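Local coordinates for protein probable CoA-transferase alpha subunit (PDB 6COJ) that hydrolytically cleaves a ring of a cholesterol-derived CoA thioester, working as the alpha subunit of a complex related to CoA transferases, at residues 59-65 and 79-85; 111-115 and 147-151; 176-182 and 209-214. The protein carries 1 engineered substitution. One frame throughout, in Å; residues are numbered along the deposited sequence.

Contact 1. Residues 59-65 and 79-85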
loop_
_atom_site.group_PDB
_atom_site.type_symbol
_atom_site.label_atom_id
_atom_site.label_comp_id
_atom_site.label_asym_id
_atom_site.label_seq_id
_atom_site.Cartn_x
_atom_site.Cartn_y
_atom_site.Cartn_z
ATOM N N VAL A 59 -10.992 -0.892 32.485
ATOM C CA VAL A 59 -10.812 -1.787 31.346
ATOM C C VAL A 59 -9.442 -2.441 31.444
ATOM O O VAL A 59 -8.416 -1.756 31.537
ATOM C CB VAL A 59 -10.962 -1.008 30.032
ATOM C CG1 VAL A 59 -10.570 -1.894 28.849
ATOM C CG2 VAL A 59 -12.391 -0.506 29.876
ATOM N N THR A 60 -9.414 -3.771 31.396
ATOM C CA THR A 60 -8.172 -4.502 31.608
ATOM C C THR A 60 -8.227 -5.790 30.794
ATOM O O THR A 60 -9.094 -5.956 29.934
ATOM C CB THR A 60 -7.958 -4.721 33.112
ATOM O OG1 THR A 60 -6.630 -5.206 33.345
ATOM C CG2 THR A 60 -8.979 -5.711 33.663
ATOM N N ASP A 61 -7.283 -6.700 31.058
ATOM C CA ASP A 61 -7.201 -7.981 30.351
ATOM C C ASP A 61 -7.152 -7.775 28.836
ATOM O O ASP A 61 -7.815 -8.473 28.066
ATOM C CB ASP A 61 -8.343 -8.915 30.769
ATOM C CG ASP A 61 -8.224 -10.310 30.165
ATOM O OD1 ASP A 61 -7.093 -10.832 30.054
ATOM O OD2 ASP A 61 -9.275 -10.885 29.812
ATOM N N LEU A 62 -6.351 -6.809 28.400
ATOM C CA LEU A 62 -6.320 -6.418 26.997
ATOM C C LEU A 62 -5.295 -7.236 26.227
ATOM O O LEU A 62 -4.257 -7.645 26.751
ATOM C CB LEU A 62 -5.960 -4.941 26.866
ATOM C CG LEU A 62 -7.005 -3.974 27.436
ATOM C CD1 LEU A 62 -6.508 -2.541 27.332
ATOM C CD2 LEU A 62 -8.343 -4.143 26.718
ATOM N N THR A 63 -5.604 -7.474 24.961
ATOM C CA THR A 63 -4.622 -7.952 24.005
ATOM C C THR A 63 -4.271 -6.745 23.149
ATOM O O THR A 63 -5.159 -6.147 22.536
ATOM C CB THR A 63 -5.220 -9.080 23.162
ATOM O OG1 THR A 63 -5.470 -10.217 24.002
ATOM C CG2 THR A 63 -4.263 -9.494 22.053
ATOM N N VAL A 64 -3.003 -6.348 23.153
ATOM C CA VAL A 64 -2.570 -5.103 22.520
ATOM C C VAL A 64 -1.748 -5.425 21.280
ATOM O O VAL A 64 -0.840 -6.265 21.331
ATOM C CB VAL A 64 -1.779 -4.210 23.495
ATOM C CG1 VAL A 64 -1.367 -2.916 22.802
ATOM C CG2 VAL A 64 -2.624 -3.886 24.703
ATOM N N VAL A 65 -2.064 -4.749 20.175
ATOM C CA VAL A 65 -1.317 -4.849 18.919
ATOM C C VAL A 65 -0.711 -3.476 18.669
ATOM O O VAL A 65 -1.448 -2.489 18.561
ATOM C CB VAL A 65 -2.228 -5.252 17.746
ATOM C CG1 VAL A 65 -1.429 -5.315 16.458
ATOM C CG2 VAL A 65 -2.901 -6.590 18.024
ATOM N N GLY A 79 -1.131 -3.111 34.871
ATOM C CA GLY A 79 -1.512 -4.504 34.756
ATOM C C GLY A 79 -2.636 -4.761 33.778
ATOM O O GLY A 79 -3.409 -5.711 33.965
ATOM N N LYS A 80 -2.761 -3.931 32.745
ATOM C CA LYS A 80 -3.903 -4.016 31.847
ATOM C C LYS A 80 -3.669 -4.915 30.643
ATOM O O LYS A 80 -4.603 -5.113 29.862
ATOM C CB LYS A 80 -4.339 -2.618 31.395
ATOM C CG LYS A 80 -5.066 -1.848 32.502
ATOM C CD LYS A 80 -5.352 -0.431 32.077
ATOM C CE LYS A 80 -6.043 0.341 33.172
ATOM N NZ LYS A 80 -7.430 -0.135 33.428
ATOM N N VAL A 81 -2.473 -5.480 30.485
ATOM C CA VAL A 81 -2.097 -6.232 29.289
ATOM C C VAL A 81 -1.979 -7.705 29.645
ATOM O O VAL A 81 -1.242 -8.078 30.569
ATOM C CB VAL A 81 -0.786 -5.710 28.688
ATOM C CG1 VAL A 81 -0.438 -6.485 27.416
ATOM C CG2 VAL A 81 -0.898 -4.222 28.407
ATOM N N THR A 82 -2.718 -8.543 28.927
ATOM C CA THR A 82 -2.599 -9.990 29.037
ATOM C C THR A 82 -1.718 -10.569 27.942
ATOM O O THR A 82 -0.919 -11.476 28.199
ATOM C CB THR A 82 -3.990 -10.627 28.949
ATOM O OG1 THR A 82 -4.781 -10.185 30.053
ATOM C CG2 THR A 82 -3.909 -12.155 28.987
ATOM N N LYS A 83 -1.855 -10.057 26.725
ATOM C CA LYS A 83 -1.154 -10.581 25.569
ATOM C C LYS A 83 -0.785 -9.396 24.693
ATOM O O LYS A 83 -1.542 -8.424 24.601
ATOM C CB LYS A 83 -2.067 -11.556 24.813
ATOM C CG LYS A 83 -1.388 -12.364 23.720
ATOM C CD LYS A 83 -2.333 -13.433 23.195
ATOM C CE LYS A 83 -1.659 -14.309 22.140
ATOM N NZ LYS A 83 -2.596 -15.290 21.508
ATOM N N ALA A 84 0.391 -9.460 24.080
ATOM C CA ALA A 84 0.864 -8.345 23.270
ATOM C C ALA A 84 1.443 -8.856 21.963
ATOM O O ALA A 84 2.279 -9.765 21.965
ATOM C CB ALA A 84 1.903 -7.505 24.030
ATOM N N TYR A 85 0.992 -8.258 20.857
ATOM C CA TYR A 85 1.519 -8.480 19.518
ATOM C C TYR A 85 2.261 -7.210 19.123
ATOM O O TYR A 85 1.650 -6.141 19.059
ATOM C CB TYR A 85 0.359 -8.683 18.541
ATOM C CG TYR A 85 -0.435 -9.962 18.711
ATOM C CD1 TYR A 85 -1.354 -10.108 19.744
ATOM C CD2 TYR A 85 -0.275 -11.018 17.824
ATOM C CE1 TYR A 85 -2.082 -11.281 19.896
ATOM C CE2 TYR A 85 -1.004 -12.192 17.964
ATOM C CZ TYR A 85 -1.905 -12.313 19.006
ATOM O OH TYR A 85 -2.641 -13.464 19.169
HETATM O O HOH W 1 -4.862 -7.602 32.656
#
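Strands 62-65 and 81-86 with helix 70-77 form a beta-alpha-beta unit, in which segments 62-65 and 83-85 run parallel, 12° apart, their axes 4.6 Å from each other. Gly79, at positive phi, closes the helix in a Schellman motif. Lys80 then reaches across with chi1 at m, extended chi2 and chi3, and chi4 turned to m, which brings NZ to Val59 O at 2.7 Å; Ser57 O is a second acceptor. A beta bulge follows, where Leu62 O accepts Thr82 N at 2.8 Å and, weakly, Lys83 N at 3.4 Å. The side chains divide between two faces. Leu62, Val64, Val81 and Ala84 form an apolar side, Val81 packing against the helix and Val64 CG2 lying 4.1 Å from Val81 CG2. Opposite, fully extended Lys83 brings NZ to Tyr85 OH (3.0 Å), both polar groups also meeting Glu151. At the bulge, Asp61 has left-handed backbone angles and chi1 at t, while Thr82 takes m, so Thr82 OG1 donates a very short 2.4 Å hydrogen bond to Asp61 OD1.

Contact 2. Residues 111-115 and 147-151; sequences AVREM and FWGDE
At one edge strand of this chain's Rossmann-like parallel sheet, the end of strand 111-114 packs against the C-terminal turn of helix 144-148, beside the interface with the beta subunit. Val112 is extended (phi/psi -111/138), and Arg113 bends the chain (-115/65) before Glu114 (-63/143) and Met115 (-151/164). Across from them Phe147 and Trp148 are the last helical residues. Gly149 leaves the helix at 53/-136, a conformation glycine adopts readily, and Asp150 and Glu151 make a 3-10 turn with Glu151 N on Trp148 O at 3.1 Å. The closest CA atoms, Arg113 and Trp148, lie 5.6 Å apart.

Two aromatic rings wedge against the strand. Phe147 (chi1 m) takes Glu114 CB over its face, 3.7 Å from the centroid, a CH-pi contact, with Val112 CG2 3.7 Å from Phe147 CD1. On Trp148 (chi1 m, chi2 65°), Arg113 CB sits 4.0 Å from the centroid of the five-membered ring, a second CH-pi contact, and Trp148 NE1 donates to Glu114 O at 3.0 Å; Met115 (chi1 p) sets its sulfur at the indole edge, a Met-aromatic contact, SD 5.4 Å from the six-membered centroid.

The Glu114 carboxylate instead serves Tyr86 OH of its own chain and Ser110 OG of the beta subunit, tying this edge to the partner chain. Met115's side chain is about 10 Å from the bound thioester. Arg113 (m, m, t) folds back so that NH1 meets its neighbour Val112 O at 2.9 Å, and Glu151, also held by Lys83 and Tyr85, completes a salt bridge: Arg113 NE to Glu151 OE1, 2.8 Å.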
loop_
_atom_site.group_PDB
_atom_site.type_symbol
_atom_site.label_atom_id
_atom_site.label_comp_id
_atom_site.label_asym_id
_atom_site.label_seq_id
_atom_site.Cartn_x
_atom_site.Cartn_y
_atom_site.Cartn_z
ATOM N N ALA A 111 1.785 -12.620 27.860
ATOM C CA ALA A 111 2.120 -13.563 26.805
ATOM C C ALA A 111 2.426 -12.736 25.569
ATOM O O ALA A 111 1.664 -11.826 25.232
ATOM C CB ALA A 111 0.936 -14.487 26.525
ATOM N N VAL A 112 3.546 -13.011 24.914
ATOM C CA VAL A 112 3.964 -12.189 23.780
ATOM C C VAL A 112 3.856 -12.960 22.474
ATOM O O VAL A 112 4.203 -14.146 22.395
ATOM C CB VAL A 112 5.350 -11.525 23.940
ATOM C CG1 VAL A 112 5.390 -10.645 25.198
ATOM C CG2 VAL A 112 6.457 -12.560 23.966
ATOM N N ARG A 113 3.362 -12.265 21.448
ATOM C CA ARG A 113 3.500 -12.710 20.067
ATOM C C ARG A 113 4.364 -11.683 19.347
ATOM O O ARG A 113 3.911 -10.959 18.445
ATOM C CB ARG A 113 2.137 -12.909 19.416
ATOM C CG ARG A 113 1.298 -13.991 20.087
ATOM C CD ARG A 113 1.938 -15.389 19.985
ATOM N NE ARG A 113 1.115 -16.389 20.658
ATOM C CZ ARG A 113 1.267 -16.746 21.928
ATOM N NH1 ARG A 113 2.235 -16.206 22.658
ATOM N NH2 ARG A 113 0.457 -17.653 22.455
ATOM N N GLU A 114 5.615 -11.612 19.784
ATOM C CA GLU A 114 6.612 -10.745 19.185
ATOM C C GLU A 114 6.841 -11.175 17.741
ATOM O O GLU A 114 6.812 -12.369 17.418
ATOM C CB GLU A 114 7.897 -10.880 20.011
ATOM C CG GLU A 114 9.032 -9.982 19.576
ATOM C CD GLU A 114 10.161 -9.966 20.583
ATOM O OE1 GLU A 114 9.876 -9.854 21.789
ATOM O OE2 GLU A 114 11.332 -10.080 20.169
ATOM N N MET A 115 7.045 -10.199 16.861
ATOM C CA MET A 115 7.154 -10.512 15.444
ATOM C C MET A 115 8.048 -9.492 14.763
ATOM O O MET A 115 8.323 -8.418 15.304
ATOM C CB MET A 115 5.772 -10.543 14.783
ATOM C CG MET A 115 5.108 -9.177 14.681
ATOM S SD MET A 115 3.411 -9.275 14.060
ATOM C CE MET A 115 2.490 -9.170 15.602
ATOM N N PHE A 147 8.166 -17.765 19.321
ATOM C CA PHE A 147 7.254 -16.889 20.050
ATOM C C PHE A 147 5.801 -17.289 19.814
ATOM O O PHE A 147 4.969 -17.208 20.727
ATOM C CB PHE A 147 7.443 -15.432 19.616
ATOM C CG PHE A 147 8.578 -14.717 20.292
ATOM C CD1 PHE A 147 8.564 -14.487 21.664
ATOM C CD2 PHE A 147 9.637 -14.218 19.548
ATOM C CE1 PHE A 147 9.602 -13.812 22.273
ATOM C CE2 PHE A 147 10.675 -13.535 20.146
ATOM C CZ PHE A 147 10.661 -13.326 21.523
ATOM N N TRP A 148 5.473 -17.712 18.591
ATOM C CA TRP A 148 4.090 -17.964 18.207
ATOM C C TRP A 148 3.694 -19.426 18.249
ATOM O O TRP A 148 2.502 -19.721 18.391
ATOM C CB TRP A 148 3.849 -17.495 16.777
ATOM C CG TRP A 148 3.833 -16.030 16.564
ATOM C CD1 TRP A 148 4.873 -15.159 16.732
ATOM C CD2 TRP A 148 2.728 -15.255 16.080
ATOM N NE1 TRP A 148 4.475 -13.885 16.390
ATOM C CE2 TRP A 148 3.163 -13.921 15.990
ATOM C CE3 TRP A 148 1.405 -15.561 15.732
ATOM C CZ2 TRP A 148 2.330 -12.896 15.547
ATOM C CZ3 TRP A 148 0.573 -14.539 15.311
ATOM C CH2 TRP A 148 1.043 -13.223 15.217
ATOM N N GLY A 149 4.647 -20.347 18.101
ATOM C CA GLY A 149 4.274 -21.747 17.967
ATOM C C GLY A 149 3.253 -21.964 16.865
ATOM O O GLY A 149 3.343 -21.379 15.775
ATOM N N ASP A 150 2.239 -22.786 17.160
ATOM C CA ASP A 150 1.265 -23.178 16.146
ATOM C C ASP A 150 0.292 -22.061 15.780
ATOM O O ASP A 150 -0.514 -22.248 14.861
ATOM C CB ASP A 150 0.513 -24.445 16.572
ATOM C CG ASP A 150 -0.256 -25.082 15.420
ATOM O OD1 ASP A 150 0.347 -25.283 14.340
ATOM O OD2 ASP A 150 -1.460 -25.372 15.592
ATOM N N GLU A 151 0.342 -20.915 16.461
ATOM C CA GLU A 151 -0.445 -19.763 16.031
ATOM C C GLU A 151 0.093 -19.158 14.737
ATOM O O GLU A 151 -0.634 -18.420 14.062
ATOM C CB GLU A 151 -0.494 -18.705 17.142
ATOM C CG GLU A 151 -1.536 -17.614 16.899
ATOM C CD GLU A 151 -1.630 -16.577 18.003
ATOM O OE1 GLU A 151 -1.221 -16.851 19.156
ATOM O OE2 GLU A 151 -2.134 -15.476 17.702
HETATM O O HOH W 2 -1.203 -19.023 20.715
#

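Contact 3. Residues 176-182 and 209-214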
loop_
_atom_site.group_PDB
_atom_site.type_symbol
_atom_site.label_atom_id
_atom_site.label_comp_id
_atom_site.label_asym_id
_atom_site.label_seq_id
_atom_site.Cartn_x
_atom_site.Cartn_y
_atom_site.Cartn_z
ATOM N N ASN A 176 -6.899 -8.869 13.281
ATOM C CA ASN A 176 -8.206 -8.259 13.470
ATOM C C ASN A 176 -8.296 -7.659 14.864
ATOM O O ASN A 176 -7.872 -8.269 15.847
ATOM C CB ASN A 176 -9.300 -9.309 13.301
ATOM C CG ASN A 176 -9.165 -10.068 12.000
ATOM O OD1 ASN A 176 -9.465 -9.539 10.937
ATOM N ND2 ASN A 176 -8.699 -11.310 12.078
ATOM N N LEU A 177 -8.865 -6.466 14.957
ATOM C CA LEU A 177 -8.920 -5.729 16.208
ATOM C C LEU A 177 -10.360 -5.439 16.609
ATOM O O LEU A 177 -11.191 -5.085 15.767
ATOM C CB LEU A 177 -8.204 -4.388 16.054
ATOM C CG LEU A 177 -6.825 -4.423 15.385
ATOM C CD1 LEU A 177 -6.327 -3.008 15.097
ATOM C CD2 LEU A 177 -5.836 -5.180 16.257
ATOM N N ASP A 178 -10.643 -5.552 17.911
ATOM C CA ASP A 178 -11.926 -5.059 18.397
ATOM C C ASP A 178 -11.969 -3.544 18.336
ATOM O O ASP A 178 -13.020 -2.961 18.049
ATOM C CB ASP A 178 -12.182 -5.547 19.822
ATOM C CG ASP A 178 -12.297 -7.051 19.896
ATOM O OD1 ASP A 178 -13.082 -7.625 19.109
ATOM O OD2 ASP A 178 -11.582 -7.657 20.713
ATOM N N ALA A 179 -10.843 -2.887 18.611
ATOM C CA ALA A 179 -10.815 -1.432 18.613
ATOM C C ALA A 179 -9.444 -0.941 18.183
ATOM O O ALA A 179 -8.439 -1.650 18.297
ATOM C CB ALA A 179 -11.177 -0.866 19.992
ATOM N N ALA A 180 -9.419 0.284 17.662
ATOM C CA ALA A 180 -8.179 0.990 17.365
ATOM C C ALA A 180 -8.222 2.356 18.030
ATOM O O ALA A 180 -9.269 3.016 18.049
ATOM C CB ALA A 180 -7.975 1.181 15.850
ATOM N N LEU A 181 -7.080 2.766 18.580
ATOM C CA LEU A 181 -6.886 4.093 19.164
ATOM C C LEU A 181 -5.737 4.745 18.408
ATOM O O LEU A 181 -4.628 4.203 18.377
ATOM C CB LEU A 181 -6.526 3.987 20.652
ATOM C CG LEU A 181 -7.448 3.143 21.530
ATOM C CD1 LEU A 181 -6.854 3.021 22.928
ATOM C CD2 LEU A 181 -8.835 3.746 21.583
ATOM N N VAL A 182 -6.003 5.889 17.769
ATOM C CA VAL A 182 -4.983 6.600 17.004
ATOM C C VAL A 182 -5.102 8.088 17.305
ATOM O O VAL A 182 -6.164 8.578 17.688
ATOM C CB VAL A 182 -5.086 6.343 15.476
ATOM C CG1 VAL A 182 -4.958 4.840 15.158
ATOM C CG2 VAL A 182 -6.395 6.898 14.914
ATOM N N ALA A 209 -8.355 -2.159 10.242
ATOM C CA ALA A 209 -8.328 -3.506 10.805
ATOM C C ALA A 209 -9.276 -3.689 11.986
ATOM O O ALA A 209 -9.380 -4.808 12.499
ATOM C CB ALA A 209 -6.903 -3.848 11.258
ATOM N N ALA A 210 -9.966 -2.633 12.422
ATOM C CA ALA A 210 -10.685 -2.639 13.686
ATOM C C ALA A 210 -12.190 -2.507 13.490
ATOM O O ALA A 210 -12.672 -1.966 12.492
ATOM C CB ALA A 210 -10.203 -1.501 14.594
ATOM N N GLU A 211 -12.927 -2.959 14.508
ATOM C CA GLU A 211 -14.379 -2.803 14.540
ATOM C C GLU A 211 -14.792 -1.419 15.035
ATOM O O GLU A 211 -15.627 -0.755 14.412
ATOM C CB GLU A 211 -14.972 -3.872 15.450
ATOM C CG GLU A 211 -16.481 -3.861 15.555
ATOM C CD GLU A 211 -17.164 -4.331 14.288
ATOM O OE1 GLU A 211 -18.359 -4.012 14.107
ATOM O OE2 GLU A 211 -16.498 -5.019 13.479
ATOM N N LYS A 212 -14.226 -0.972 16.157
ATOM C CA LYS A 212 -14.522 0.336 16.742
ATOM C C LYS A 212 -13.271 1.200 16.673
ATOM O O LYS A 212 -12.199 0.772 17.104
ATOM C CB LYS A 212 -14.925 0.197 18.213
ATOM C CG LYS A 212 -16.130 -0.675 18.489
ATOM C CD LYS A 212 -16.318 -0.818 20.002
ATOM C CE LYS A 212 -17.215 -1.988 20.370
ATOM N NZ LYS A 212 -18.567 -1.864 19.764
ATOM N N ARG A 213 -13.397 2.412 16.135
ATOM C CA ARG A 213 -12.236 3.225 15.804
ATOM C C ARG A 213 -12.362 4.590 16.461
ATOM O O ARG A 213 -13.324 5.321 16.202
ATOM C CB ARG A 213 -12.124 3.384 14.288
ATOM C CG ARG A 213 -11.608 2.146 13.558
ATOM C CD ARG A 213 -12.672 1.082 13.348
ATOM N NE ARG A 213 -13.828 1.590 12.610
ATOM C CZ ARG A 213 -13.902 1.632 11.284
ATOM N NH1 ARG A 213 -12.884 1.204 10.551
ATOM N NH2 ARG A 213 -14.994 2.093 10.697
ATOM N N PHE A 214 -11.386 4.943 17.292
ATOM C CA PHE A 214 -11.379 6.230 17.976
ATOM C C PHE A 214 -10.126 6.993 17.587
ATOM O O PHE A 214 -9.014 6.469 17.715
ATOM C CB PHE A 214 -11.489 6.024 19.487
ATOM C CG PHE A 214 -12.734 5.302 19.862
ATOM C CD1 PHE A 214 -13.950 5.956 19.843
ATOM C CD2 PHE A 214 -12.706 3.934 20.094
ATOM C CE1 PHE A 214 -15.109 5.279 20.121
ATOM C CE2 PHE A 214 -13.867 3.249 20.383
ATOM C CZ PHE A 214 -15.071 3.924 20.392
HETATM O O HOH W 3 -10.744 -7.098 11.481
#
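Six backbone hydrogen bonds join these two parallel segments of the Rossmann-like sheet. Leu177 N reaches Ala209 O (3.0 Å), Glu211 N and Lys212 N reach Leu177 O and Asp178 O (each 3.0 Å), Ala180 N takes Lys212 O (2.9 Å), Phe214 N takes Ala180 O (3.0 Å), and Val182 N ends the series on Phe214 O (3.1 Å). Both segments turn a corner, at Asp178 and at Glu211-Lys212, so the register survives unshifted. Asp178 points away from the partner segment, its OD2 accepting a hydrogen bond from Thr35 N, and the ends of Glu211 and Lys212 also lead away. Arg213 is a buried charge, paired with Asp243 and bonded to Cys207 O and Met240 O. Alanines and Leu177 pack on one face, Ala210 CB meeting Ala180 CB at 3.7 Å and Leu177 CB at 3.8 Å; Leu177 and Ala209 also pack on helix 117-128. On the other face Leu181 CD2 touches Phe214 CB at 4.1 Å. Cohesion therefore rests on main-chain bonding, consistent with side chains as small as Ala180 and Ala210 meeting closely.

How the contacts relate
All three contacts serve one parallel sheet, but at different places in it. Contacts 1 and 3 pair neighbouring strands lying on either side of strand 35-38, and they touch where Val65 CG2 meets Leu177 CD2 at 3.7 Å. Contact 3 is the more buried, nearly all main-chain bonds and small apolar side chains, whereas contact 1 runs from a buried strand pair to an exposed, polar loop end. Contact 2 joins an edge strand to a helix end, yet is buried, the beta subunit covering part of it; rings and a salt bridge replace strand pairing. It meets contact 1 directly: Ala84 O lies 2.8 Å from Arg113 N and Tyr85 OH 2.5 Å from Glu151 OE2. Contacts 2 and 3 do not touch.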